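PDB 3B9O: alkane monooxygenase from Geobacillus thermodenitrificans, which belongs to the luciferase-like monooxygenases, a flavin-dependent family with a TIM-barrel fold, and binds flavin mononucleotide. Local coordinates for residues F10-V15 with A57-I62; A53-D58 with A100-F105; V74-Q79 with Y302-G307. All coordinates share one frame; numbering follows the deposited sequence.

Contacts 1 and 2 are neighbours in the parallel sheet of the TIM barrel, their centres about 10 Å apart. They share Ala57 and Asp58, and both touch FMN: strand 53-57 pairs with strand 6-12 in contact 1 and with strand 100-106 in contact 2, then runs into the loop that meets the flavin. Glu11 N lies 2.8 Å from Phe55 O, a probable hydrogen bond joining the two contacts. Contact 3 lies farther out, about 14 Å from contact 1 centre to centre and about 23 Å from contact 2. Its Gln79 touches contact 1, with OE1 3.4 Å from Met12 CE, while the side chain of Val78 stays about 12 Å from FMN.

Contact 1: F10-V15 with A57-I62; sequences FEMNCV and ADVVGI. With FMN (flavin mononucleotide), chain C.
Met12 lays its side chain alongside Ala57 and reaches on to Val59. Met12 CG, anti to the backbone N (chi1 -170°), lies 3.5 Å from Ala57 O. Met12 SD then passes Ala57 CB at 4.0 Å. The extended chain brings Met12 CE to Val59 CG2 at 3.7 Å, the two side chains crossing at about a right angle. On the other flank of the alanine, the Phe10 ring brings CE1 to within 4.1 Å of Ala57 CB. The backbones meet through Ala57 N, which donates to Glu11 O at 2.9 Å with an N-H...O angle of 158°. A water lies between the two segments and accepts from Asn13 N; its approach to Ala57 O is unusually short, which leaves that second bond doubtful.

FMN meets the next atoms of the loop. Its N3-H donates to Asp58 O at 2.8 Å and nearly straight (165°), whereas Asp58 N gives O4 a weak, long bond; O4 also lies 3.1 Å from Ala57 CB. Glu11 OE1 accepts from Met12 N through its anti lone pair and forms a salt bridge with Arg30, while OE2 is hydrogen-bonded to Tyr38, so the carboxylate is held at both oxygens. The Phe10 ring in turn meets Phe245 edge-to-face.

This is the C-terminal mouth of a TIM barrel, where loops following the strands form the cofactor pocket. The O4 and N3 edge of the flavin is met here by main-chain atoms of Asp58, not by its carboxylate, and the bond from N3 to Asp58 O is the shorter of the two and probably the stronger.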
loop_
_atom_site.group_PDB
_atom_site.type_symbol
_atom_site.label_atom_id
_atom_site.label_comp_id
_atom_site.label_asym_id
_atom_site.label_seq_id
_atom_site.Cartn_x
_atom_site.Cartn_y
_atom_site.Cartn_z
ATOM N N PHE A 10 -8.300 0.145 -0.148
ATOM C CA PHE A 10 -7.376 0.242 0.983
ATOM C C PHE A 10 -7.876 -0.597 2.166
ATOM O O PHE A 10 -8.998 -0.405 2.694
ATOM C CB PHE A 10 -7.188 1.692 1.413
ATOM C CG PHE A 10 -6.003 1.935 2.283
ATOM C CD1 PHE A 10 -4.779 1.330 2.016
ATOM C CD2 PHE A 10 -6.098 2.820 3.364
ATOM C CE1 PHE A 10 -3.671 1.576 2.823
ATOM C CE2 PHE A 10 -4.968 3.090 4.162
ATOM C CZ PHE A 10 -3.773 2.491 3.889
ATOM N N GLU A 11 -7.027 -1.515 2.603
ATOM C CA GLU A 11 -7.468 -2.509 3.593
ATOM C C GLU A 11 -6.330 -2.860 4.549
ATOM O O GLU A 11 -5.189 -2.479 4.336
ATOM C CB GLU A 11 -7.988 -3.745 2.805
ATOM C CG GLU A 11 -8.732 -4.827 3.529
ATOM C CD GLU A 11 -9.836 -4.354 4.511
ATOM O OE1 GLU A 11 -9.493 -3.920 5.610
ATOM O OE2 GLU A 11 -11.025 -4.481 4.217
ATOM N N MET A 12 -6.660 -3.578 5.617
ATOM C CA MET A 12 -5.669 -4.102 6.546
ATOM C C MET A 12 -6.296 -5.300 7.252
ATOM O O MET A 12 -7.488 -5.270 7.604
ATOM C CB MET A 12 -5.230 -3.035 7.591
ATOM C CG MET A 12 -4.005 -3.464 8.450
ATOM S SD MET A 12 -3.338 -2.056 9.372
ATOM C CE MET A 12 -2.398 -2.922 10.616
ATOM N N ASN A 13 -5.458 -6.314 7.514
ATOM C CA ASN A 13 -5.891 -7.556 8.145
ATOM C C ASN A 13 -6.015 -7.334 9.687
ATOM O O ASN A 13 -5.247 -7.899 10.474
ATOM C CB ASN A 13 -4.875 -8.666 7.835
ATOM C CG ASN A 13 -5.418 -10.045 8.070
ATOM O OD1 ASN A 13 -4.743 -11.042 7.761
ATOM N ND2 ASN A 13 -6.669 -10.134 8.568
ATOM N N CYS A 14 -6.978 -6.515 10.087
ATOM C CA CYS A 14 -7.196 -6.188 11.503
ATOM C C CYS A 14 -8.596 -5.652 11.652
ATOM O O CYS A 14 -9.334 -5.606 10.679
ATOM C CB CYS A 14 -6.175 -5.160 12.020
ATOM S SG CYS A 14 -6.263 -3.482 11.244
ATOM N N VAL A 15 -8.928 -5.164 12.843
ATOM C CA VAL A 15 -10.261 -4.618 13.092
ATOM C C VAL A 15 -10.311 -3.126 12.758
ATOM O O VAL A 15 -10.964 -2.741 11.758
ATOM C CB VAL A 15 -10.742 -4.902 14.549
ATOM C CG1 VAL A 15 -12.107 -4.232 14.835
ATOM C CG2 VAL A 15 -10.720 -6.411 14.834
ATOM N N ALA A 57 -2.348 -2.578 4.014
ATOM C CA ALA A 57 -1.422 -2.013 5.011
ATOM C C ALA A 57 -1.001 -3.117 5.995
ATOM O O ALA A 57 -1.577 -4.234 6.012
ATOM C CB ALA A 57 -2.096 -0.853 5.760
ATOM N N ASP A 58 0.015 -2.826 6.796
ATOM C CA ASP A 58 0.438 -3.735 7.846
ATOM C C ASP A 58 1.284 -3.027 8.874
ATOM O O ASP A 58 1.952 -2.021 8.571
ATOM C CB ASP A 58 1.302 -4.874 7.301
ATOM C CG ASP A 58 1.446 -6.014 8.299
ATOM O OD1 ASP A 58 0.476 -6.290 9.082
ATOM O OD2 ASP A 58 2.530 -6.642 8.286
ATOM N N VAL A 59 1.280 -3.575 10.082
ATOM C CA VAL A 59 2.244 -3.163 11.120
ATOM C C VAL A 59 2.602 -4.427 11.901
ATOM O O VAL A 59 1.763 -5.337 12.057
ATOM C CB VAL A 59 1.652 -2.089 12.145
ATOM C CG1 VAL A 59 1.292 -0.763 11.469
ATOM C CG2 VAL A 59 0.473 -2.671 12.985
ATOM N N VAL A 60 3.838 -4.486 12.368
ATOM C CA VAL A 60 4.277 -5.516 13.303
ATOM C C VAL A 60 4.580 -4.891 14.681
ATOM O O VAL A 60 5.001 -5.589 15.608
ATOM C CB VAL A 60 5.504 -6.338 12.784
ATOM C CG1 VAL A 60 5.069 -7.390 11.734
ATOM C CG2 VAL A 60 6.611 -5.437 12.226
ATOM N N GLY A 61 4.377 -3.574 14.772
ATOM C CA GLY A 61 4.492 -2.825 16.018
ATOM C C GLY A 61 3.114 -2.544 16.570
ATOM O O GLY A 61 2.082 -2.837 15.934
ATOM N N ILE A 62 3.101 -1.952 17.758
ATOM C CA ILE A 62 1.893 -1.711 18.522
ATOM C C ILE A 62 1.865 -0.231 18.809
ATOM O O ILE A 62 2.909 0.385 19.017
ATOM C CB ILE A 62 1.865 -2.568 19.840
ATOM C CG1 ILE A 62 1.839 -4.073 19.480
ATOM C CG2 ILE A 62 0.677 -2.170 20.750
ATOM C CD1 ILE A 62 2.154 -5.090 20.656
HETATM N N1 FMN C . 3.786 2.426 7.630
HETATM C C2 FMN C . 3.566 1.139 7.985
HETATM O O2 FMN C . 4.352 0.610 8.826
HETATM N N3 FMN C . 2.508 0.474 7.417
HETATM C C4 FMN C . 1.685 1.080 6.502
HETATM O O4 FMN C . 0.734 0.451 5.991
HETATM C C4A FMN C . 1.916 2.412 6.125
HETATM N N5 FMN C . 1.140 3.075 5.215
HETATM C C5A FMN C . 1.410 4.383 4.904
HETATM C C6 FMN C . 0.627 5.101 3.980
HETATM C C7 FMN C . 0.928 6.441 3.664
HETATM C C7M FMN C . 0.095 7.228 2.676
HETATM C C8 FMN C . 2.015 7.063 4.262
HETATM C C8M FMN C . 2.347 8.501 3.935
HETATM C C9 FMN C . 2.801 6.363 5.185
HETATM C C9A FMN C . 2.507 5.028 5.515
HETATM N N10 FMN C . 3.272 4.353 6.412
HETATM C C10 FMN C . 2.992 3.072 6.728
HETATM C "C1'" FMN C . 4.433 4.988 7.073
HETATM C "C2'" FMN C . 5.725 4.602 6.332
HETATM O "O2'" FMN C . 5.450 3.700 5.259
HETATM C "C3'" FMN C . 6.827 3.976 7.202
HETATM O "O3'" FMN C . 6.339 2.931 8.072
HETATM C "C4'" FMN C . 7.707 5.026 7.916
HETATM O "O4'" FMN C . 7.806 4.775 9.321
HETATM C "C5'" FMN C . 7.259 6.478 7.723
HETATM O "O5'" FMN C . 7.965 6.927 6.572
HETATM P P FMN C . 8.426 8.450 6.358
HETATM O O1P FMN C . 8.904 8.904 7.727
HETATM O O2P FMN C . 9.487 8.322 5.306
HETATM O O3P FMN C . 7.180 9.217 5.953
HETATM O O HOH W 1 -2.704 -6.384 6.714
#

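Contact 2: A53-D58 with A100-F105; sequences ALFLAD and AFAVTF. With FMN (flavin mononucleotide), chain C.
Strand 53-57 and the 100-105 part of strand 100-106 run nearly parallel, 4.5 Å between axes, pairing Leu54 with Phe101 and Leu56 with Val103 as adjacent staves of the TIM barrel. The ladder zigzags from Leu54 N to Ala100 O, Ala102 N to Leu54 O, and Leu56 N to Ala102 O, the last at 2.8 Å and almost perfectly straight (179°).

One face carries Ala53, Phe55, Ala100 and Ala102. There the Phe55 ring sets CD1 against Ala102 CB at 3.9 Å and CE2 near Thr104 OG1, and Tyr225 and Phe245 both meet this ring edge-to-face, which places it in the aromatic packing within the barrel. The other face holds Leu54, Leu56, Phe101 and Val103: Leu54 CB touches Phe101 CD2 at 3.9 Å, and Leu56 CD1 approaches Val103 CG1 more loosely. Helix 89-94 packs over this face, Met92 on Leu54 and Phe101, Ile89 on Leu56 and Val103.

At the cofactor end, Leu56 O is gripped twice by Thr104. Thr104 N donates to Leu56 O at 2.9 Å, and Thr104 OG1, anti to the carbonyl carbon (chi1 -64°), donates to the same oxygen from a C=O...O angle of 129°. With its proton given to Leu56 O, OG1 also accepts from Asn133 ND2, which should restrain its rotation. The same chi1 puts Thr104 CG2 3.8 Å from FMN N3. Beyond it, a single water donates to both Asp58 OD2 and Thr104 O, 2.7 Å from each.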
loop_
_atom_site.group_PDB
_atom_site.type_symbol
_atom_site.label_atom_id
_atom_site.label_comp_id
_atom_site.label_asym_id
_atom_site.label_seq_id
_atom_site.Cartn_x
_atom_site.Cartn_y
_atom_site.Cartn_z
ATOM N N ALA A 53 -6.574 -3.110 -7.678
ATOM C CA ALA A 53 -5.936 -3.927 -6.632
ATOM C C ALA A 53 -6.577 -3.765 -5.263
ATOM O O ALA A 53 -7.322 -2.782 -4.993
ATOM C CB ALA A 53 -4.411 -3.622 -6.570
ATOM N N LEU A 54 -6.277 -4.741 -4.412
ATOM C CA LEU A 54 -6.496 -4.657 -2.984
ATOM C C LEU A 54 -5.159 -4.272 -2.386
ATOM O O LEU A 54 -4.180 -5.004 -2.586
ATOM C CB LEU A 54 -6.875 -6.045 -2.471
ATOM C CG LEU A 54 -7.616 -6.233 -1.141
ATOM C CD1 LEU A 54 -7.061 -7.273 -0.270
ATOM C CD2 LEU A 54 -8.190 -5.008 -0.404
ATOM N N PHE A 55 -5.113 -3.153 -1.653
ATOM C CA PHE A 55 -3.856 -2.639 -1.082
ATOM C C PHE A 55 -3.917 -2.875 0.425
ATOM O O PHE A 55 -4.755 -2.292 1.123
ATOM C CB PHE A 55 -3.678 -1.131 -1.429
ATOM C CG PHE A 55 -2.350 -0.526 -0.996
ATOM C CD1 PHE A 55 -1.489 0.022 -1.940
ATOM C CD2 PHE A 55 -1.970 -0.475 0.340
ATOM C CE1 PHE A 55 -0.249 0.613 -1.552
ATOM C CE2 PHE A 55 -0.709 0.092 0.739
ATOM C CZ PHE A 55 0.129 0.646 -0.210
ATOM N N LEU A 56 -3.069 -3.767 0.910
ATOM C CA LEU A 56 -3.085 -4.136 2.332
ATOM C C LEU A 56 -1.957 -3.421 3.081
ATOM O O LEU A 56 -0.771 -3.624 2.786
ATOM C CB LEU A 56 -2.968 -5.657 2.497
ATOM C CG LEU A 56 -4.217 -6.421 2.089
ATOM C CD1 LEU A 56 -3.802 -7.817 1.564
ATOM C CD2 LEU A 56 -5.162 -6.475 3.264
ATOM N N ALA A 57 -2.348 -2.578 4.014
ATOM C CA ALA A 57 -1.422 -2.013 5.011
ATOM C C ALA A 57 -1.001 -3.117 5.995
ATOM O O ALA A 57 -1.577 -4.234 6.012
ATOM C CB ALA A 57 -2.096 -0.853 5.760
ATOM N N ASP A 58 0.015 -2.826 6.796
ATOM C CA ASP A 58 0.438 -3.735 7.846
ATOM C C ASP A 58 1.284 -3.027 8.874
ATOM O O ASP A 58 1.952 -2.021 8.571
ATOM C CB ASP A 58 1.302 -4.874 7.301
ATOM C CG ASP A 58 1.446 -6.014 8.299
ATOM O OD1 ASP A 58 0.476 -6.290 9.082
ATOM O OD2 ASP A 58 2.530 -6.642 8.286
ATOM N N ALA A 100 -5.367 -7.408 -8.624
ATOM C CA ALA A 100 -3.992 -7.527 -8.116
ATOM C C ALA A 100 -3.949 -7.282 -6.580
ATOM O O ALA A 100 -4.936 -6.858 -5.981
ATOM C CB ALA A 100 -3.054 -6.545 -8.836
ATOM N N PHE A 101 -2.792 -7.511 -5.959
ATOM C CA PHE A 101 -2.702 -7.473 -4.480
ATOM C C PHE A 101 -1.400 -6.783 -4.131
ATOM O O PHE A 101 -0.333 -7.242 -4.559
ATOM C CB PHE A 101 -2.739 -8.898 -3.900
ATOM C CG PHE A 101 -3.998 -9.634 -4.251
ATOM C CD1 PHE A 101 -4.044 -10.446 -5.393
ATOM C CD2 PHE A 101 -5.158 -9.427 -3.536
ATOM C CE1 PHE A 101 -5.233 -11.071 -5.756
ATOM C CE2 PHE A 101 -6.343 -10.068 -3.897
ATOM C CZ PHE A 101 -6.373 -10.859 -5.003
ATOM N N ALA A 102 -1.494 -5.671 -3.402
ATOM C CA ALA A 102 -0.285 -4.995 -2.951
ATOM C C ALA A 102 -0.233 -5.256 -1.451
ATOM O O ALA A 102 -1.179 -4.965 -0.773
ATOM C CB ALA A 102 -0.344 -3.508 -3.249
ATOM N N VAL A 103 0.876 -5.799 -0.973
ATOM C CA VAL A 103 1.078 -6.163 0.411
ATOM C C VAL A 103 2.196 -5.318 0.985
ATOM O O VAL A 103 3.303 -5.214 0.415
ATOM C CB VAL A 103 1.372 -7.692 0.644
ATOM C CG1 VAL A 103 0.147 -8.553 0.311
ATOM C CG2 VAL A 103 2.633 -8.208 -0.124
ATOM N N THR A 104 1.880 -4.687 2.100
ATOM C CA THR A 104 2.866 -3.916 2.876
ATOM C C THR A 104 3.705 -4.920 3.640
ATOM O O THR A 104 3.182 -5.864 4.235
ATOM C CB THR A 104 2.191 -2.907 3.861
ATOM O OG1 THR A 104 1.476 -1.923 3.109
ATOM C CG2 THR A 104 3.225 -2.203 4.802
ATOM N N PHE A 105 5.019 -4.723 3.589
ATOM C CA PHE A 105 5.971 -5.581 4.296
ATOM C C PHE A 105 7.255 -4.769 4.543
ATOM O O PHE A 105 7.796 -4.138 3.639
ATOM C CB PHE A 105 6.281 -6.863 3.509
ATOM C CG PHE A 105 7.442 -7.643 4.086
ATOM C CD1 PHE A 105 8.739 -7.447 3.589
ATOM C CD2 PHE A 105 7.258 -8.504 5.164
ATOM C CE1 PHE A 105 9.825 -8.148 4.133
ATOM C CE2 PHE A 105 8.329 -9.227 5.707
ATOM C CZ PHE A 105 9.623 -9.037 5.187
HETATM N N1 FMN C . 3.786 2.426 7.630
HETATM C C2 FMN C . 3.566 1.139 7.985
HETATM O O2 FMN C . 4.352 0.610 8.826
HETATM N N3 FMN C . 2.508 0.474 7.417
HETATM C C4 FMN C . 1.685 1.080 6.502
HETATM O O4 FMN C . 0.734 0.451 5.991
HETATM C C4A FMN C . 1.916 2.412 6.125
HETATM N N5 FMN C . 1.140 3.075 5.215
HETATM C C5A FMN C . 1.410 4.383 4.904
HETATM C C6 FMN C . 0.627 5.101 3.980
HETATM C C7 FMN C . 0.928 6.441 3.664
HETATM C C7M FMN C . 0.095 7.228 2.676
HETATM C C8 FMN C . 2.015 7.063 4.262
HETATM C C8M FMN C . 2.347 8.501 3.935
HETATM C C9 FMN C . 2.801 6.363 5.185
HETATM C C9A FMN C . 2.507 5.028 5.515
HETATM N N10 FMN C . 3.272 4.353 6.412
HETATM C C10 FMN C . 2.992 3.072 6.728
HETATM C "C1'" FMN C . 4.433 4.988 7.073
HETATM C "C2'" FMN C . 5.725 4.602 6.332
HETATM O "O2'" FMN C . 5.450 3.700 5.259
HETATM C "C3'" FMN C . 6.827 3.976 7.202
HETATM O "O3'" FMN C . 6.339 2.931 8.072
HETATM C "C4'" FMN C . 7.707 5.026 7.916
HETATM O "O4'" FMN C . 7.806 4.775 9.321
HETATM C "C5'" FMN C . 7.259 6.478 7.723
HETATM O "O5'" FMN C . 7.965 6.927 6.572
HETATM P P FMN C . 8.426 8.450 6.358
HETATM O O1P FMN C . 8.904 8.904 7.727
HETATM O O2P FMN C . 9.487 8.322 5.306
HETATM O O3P FMN C . 7.180 9.217 5.953
HETATM O O HOH W 2 3.814 -7.639 6.134
#

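Contact 3: V74-Q79 with Y302-G307; sequences VREAVQ and YWSLEG
Glu76 reaches from the end of helix 71-75 to Ser304, the N-cap residue of helix 305-316, so the contact joins a helix C-terminus closed by a Schellman motif at Ala77 to the start of another helix. Glu76 CB lies 4.0 Å from Gly307 CA, and Glu76 CG, anti to the carbonyl carbon (chi1 -62°), stays against the same glycine, 3.9 Å from Gly307 N. A bend at chi2 (-91°) then places Glu76 CD 3.7 Å from Gly307 N. At the tip, Glu76 OE1 accepts from Ser304 OG in a short bond of 2.6 Å, the hydroxyl coming from above the carboxylate plane by 37°. Since the serine proton goes to OE1, Glu76 OE2 merely lies near, 3.1 Å from Ser304 OG and 3.7 Å from Glu306 CB.

The carboxylate sits by the first turn of the helix, where the helix dipole would probably favour its negative charge. Glu306 crosses Glu76 at about a right angle and sends its own carboxylate away, with OE1 hydrogen-bonded to Tyr66. Two residues on from Glu76, Val78 packs on the backbone of Gly307: Val78 CG2 rests 3.5 Å from Gly307 O.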
loop_
_atom_site.group_PDB
_atom_site.type_symbol
_atom_site.label_atom_id
_atom_site.label_comp_id
_atom_site.label_asym_id
_atom_site.label_seq_id
_atom_site.Cartn_x
_atom_site.Cartn_y
_atom_site.Cartn_z
ATOM N N VAL A 74 -5.517 -1.272 22.319
ATOM C CA VAL A 74 -6.155 -2.557 22.618
ATOM C C VAL A 74 -7.685 -2.367 22.760
ATOM O O VAL A 74 -8.475 -3.065 22.103
ATOM C CB VAL A 74 -5.497 -3.292 23.850
ATOM C CG1 VAL A 74 -6.331 -4.480 24.262
ATOM C CG2 VAL A 74 -4.039 -3.764 23.522
ATOM N N ARG A 75 -8.109 -1.392 23.582
ATOM C CA ARG A 75 -9.556 -1.164 23.837
ATOM C C ARG A 75 -10.341 -0.756 22.584
ATOM O O ARG A 75 -11.500 -1.132 22.382
ATOM C CB ARG A 75 -9.742 -0.084 24.922
ATOM C CG ARG A 75 -11.187 0.109 25.432
ATOM C CD ARG A 75 -11.202 0.873 26.805
ATOM N NE ARG A 75 -10.035 1.759 26.937
ATOM C CZ ARG A 75 -9.081 1.688 27.876
ATOM N NH1 ARG A 75 -9.126 0.800 28.876
ATOM N NH2 ARG A 75 -8.068 2.547 27.822
ATOM N N GLU A 76 -9.704 0.069 21.768
ATOM C CA GLU A 76 -10.352 0.644 20.585
ATOM C C GLU A 76 -10.054 -0.181 19.315
ATOM O O GLU A 76 -10.413 0.238 18.210
ATOM C CB GLU A 76 -9.819 2.066 20.384
ATOM C CG GLU A 76 -10.119 3.020 21.528
ATOM C CD GLU A 76 -11.434 3.772 21.356
ATOM O OE1 GLU A 76 -11.993 3.798 20.233
ATOM O OE2 GLU A 76 -11.897 4.355 22.357
ATOM N N ALA A 77 -9.369 -1.314 19.477
ATOM C CA ALA A 77 -8.926 -2.160 18.337
ATOM C C ALA A 77 -8.123 -1.407 17.238
ATOM O O ALA A 77 -8.297 -1.642 16.015
ATOM C CB ALA A 77 -10.115 -2.915 17.747
ATOM N N VAL A 78 -7.241 -0.530 17.689
ATOM C CA VAL A 78 -6.403 0.300 16.808
ATOM C C VAL A 78 -5.220 -0.527 16.269
ATOM O O VAL A 78 -4.122 -0.503 16.817
ATOM C CB VAL A 78 -5.951 1.633 17.542
ATOM C CG1 VAL A 78 -4.915 2.427 16.689
ATOM C CG2 VAL A 78 -7.171 2.499 17.869
ATOM N N GLN A 79 -5.486 -1.319 15.216
ATOM C CA GLN A 79 -4.449 -2.115 14.539
ATOM C C GLN A 79 -3.857 -3.225 15.414
ATOM O O GLN A 79 -2.809 -3.757 15.116
ATOM C CB GLN A 79 -3.378 -1.213 13.911
ATOM C CG GLN A 79 -3.966 -0.505 12.670
ATOM C CD GLN A 79 -3.033 0.451 11.937
ATOM O OE1 GLN A 79 -1.831 0.211 11.810
ATOM N NE2 GLN A 79 -3.605 1.536 11.420
ATOM N N TYR A 302 -20.053 7.538 15.474
ATOM C CA TYR A 302 -19.130 6.449 15.881
ATOM C C TYR A 302 -17.643 6.782 15.872
ATOM O O TYR A 302 -16.849 5.970 16.339
ATOM C CB TYR A 302 -19.357 5.194 15.009
ATOM C CG TYR A 302 -20.724 4.620 15.193
ATOM C CD1 TYR A 302 -21.773 5.013 14.369
ATOM C CD2 TYR A 302 -20.994 3.716 16.229
ATOM C CE1 TYR A 302 -23.050 4.503 14.548
ATOM C CE2 TYR A 302 -22.299 3.213 16.434
ATOM C CZ TYR A 302 -23.298 3.600 15.579
ATOM O OH TYR A 302 -24.561 3.104 15.723
ATOM N N TRP A 303 -17.265 7.967 15.370
ATOM C CA TRP A 303 -15.853 8.360 15.274
ATOM C C TRP A 303 -15.304 8.482 16.674
ATOM O O TRP A 303 -15.854 9.251 17.483
ATOM C CB TRP A 303 -15.736 9.697 14.568
ATOM C CG TRP A 303 -14.367 10.132 14.068
ATOM C CD1 TRP A 303 -13.547 11.102 14.615
ATOM C CD2 TRP A 303 -13.723 9.697 12.865
ATOM N NE1 TRP A 303 -12.422 11.253 13.842
ATOM C CE2 TRP A 303 -12.511 10.416 12.756
ATOM C CE3 TRP A 303 -14.038 8.746 11.878
ATOM C CZ2 TRP A 303 -11.622 10.224 11.687
ATOM C CZ3 TRP A 303 -13.147 8.553 10.813
ATOM C CH2 TRP A 303 -11.958 9.295 10.730
ATOM N N SER A 304 -14.251 7.704 16.964
ATOM C CA SER A 304 -13.703 7.633 18.313
ATOM C C SER A 304 -12.441 8.447 18.421
ATOM O O SER A 304 -11.381 8.030 17.966
ATOM C CB SER A 304 -13.405 6.200 18.754
ATOM O OG SER A 304 -12.899 6.210 20.088
ATOM N N LEU A 305 -12.561 9.611 19.053
ATOM C CA LEU A 305 -11.412 10.484 19.283
ATOM C C LEU A 305 -10.235 9.743 19.935
ATOM O O LEU A 305 -9.087 9.940 19.551
ATOM C CB LEU A 305 -11.831 11.702 20.124
ATOM C CG LEU A 305 -10.905 12.925 20.153
ATOM C CD1 LEU A 305 -10.111 12.993 21.418
ATOM C CD2 LEU A 305 -9.985 13.039 18.912
ATOM N N GLU A 306 -10.527 8.905 20.928
ATOM C CA GLU A 306 -9.487 8.206 21.665
ATOM C C GLU A 306 -8.696 7.199 20.793
ATOM O O GLU A 306 -7.467 7.105 20.876
ATOM C CB GLU A 306 -10.123 7.536 22.890
ATOM C CG GLU A 306 -9.201 7.438 24.090
ATOM C CD GLU A 306 -8.935 8.771 24.832
ATOM O OE1 GLU A 306 -8.013 8.795 25.658
ATOM O OE2 GLU A 306 -9.605 9.781 24.604
ATOM N N GLY A 307 -9.412 6.476 19.936
ATOM C CA GLY A 307 -8.775 5.611 18.953
ATOM C C GLY A 307 -7.887 6.388 18.004
ATOM O O GLY A 307 -6.731 6.020 17.781
#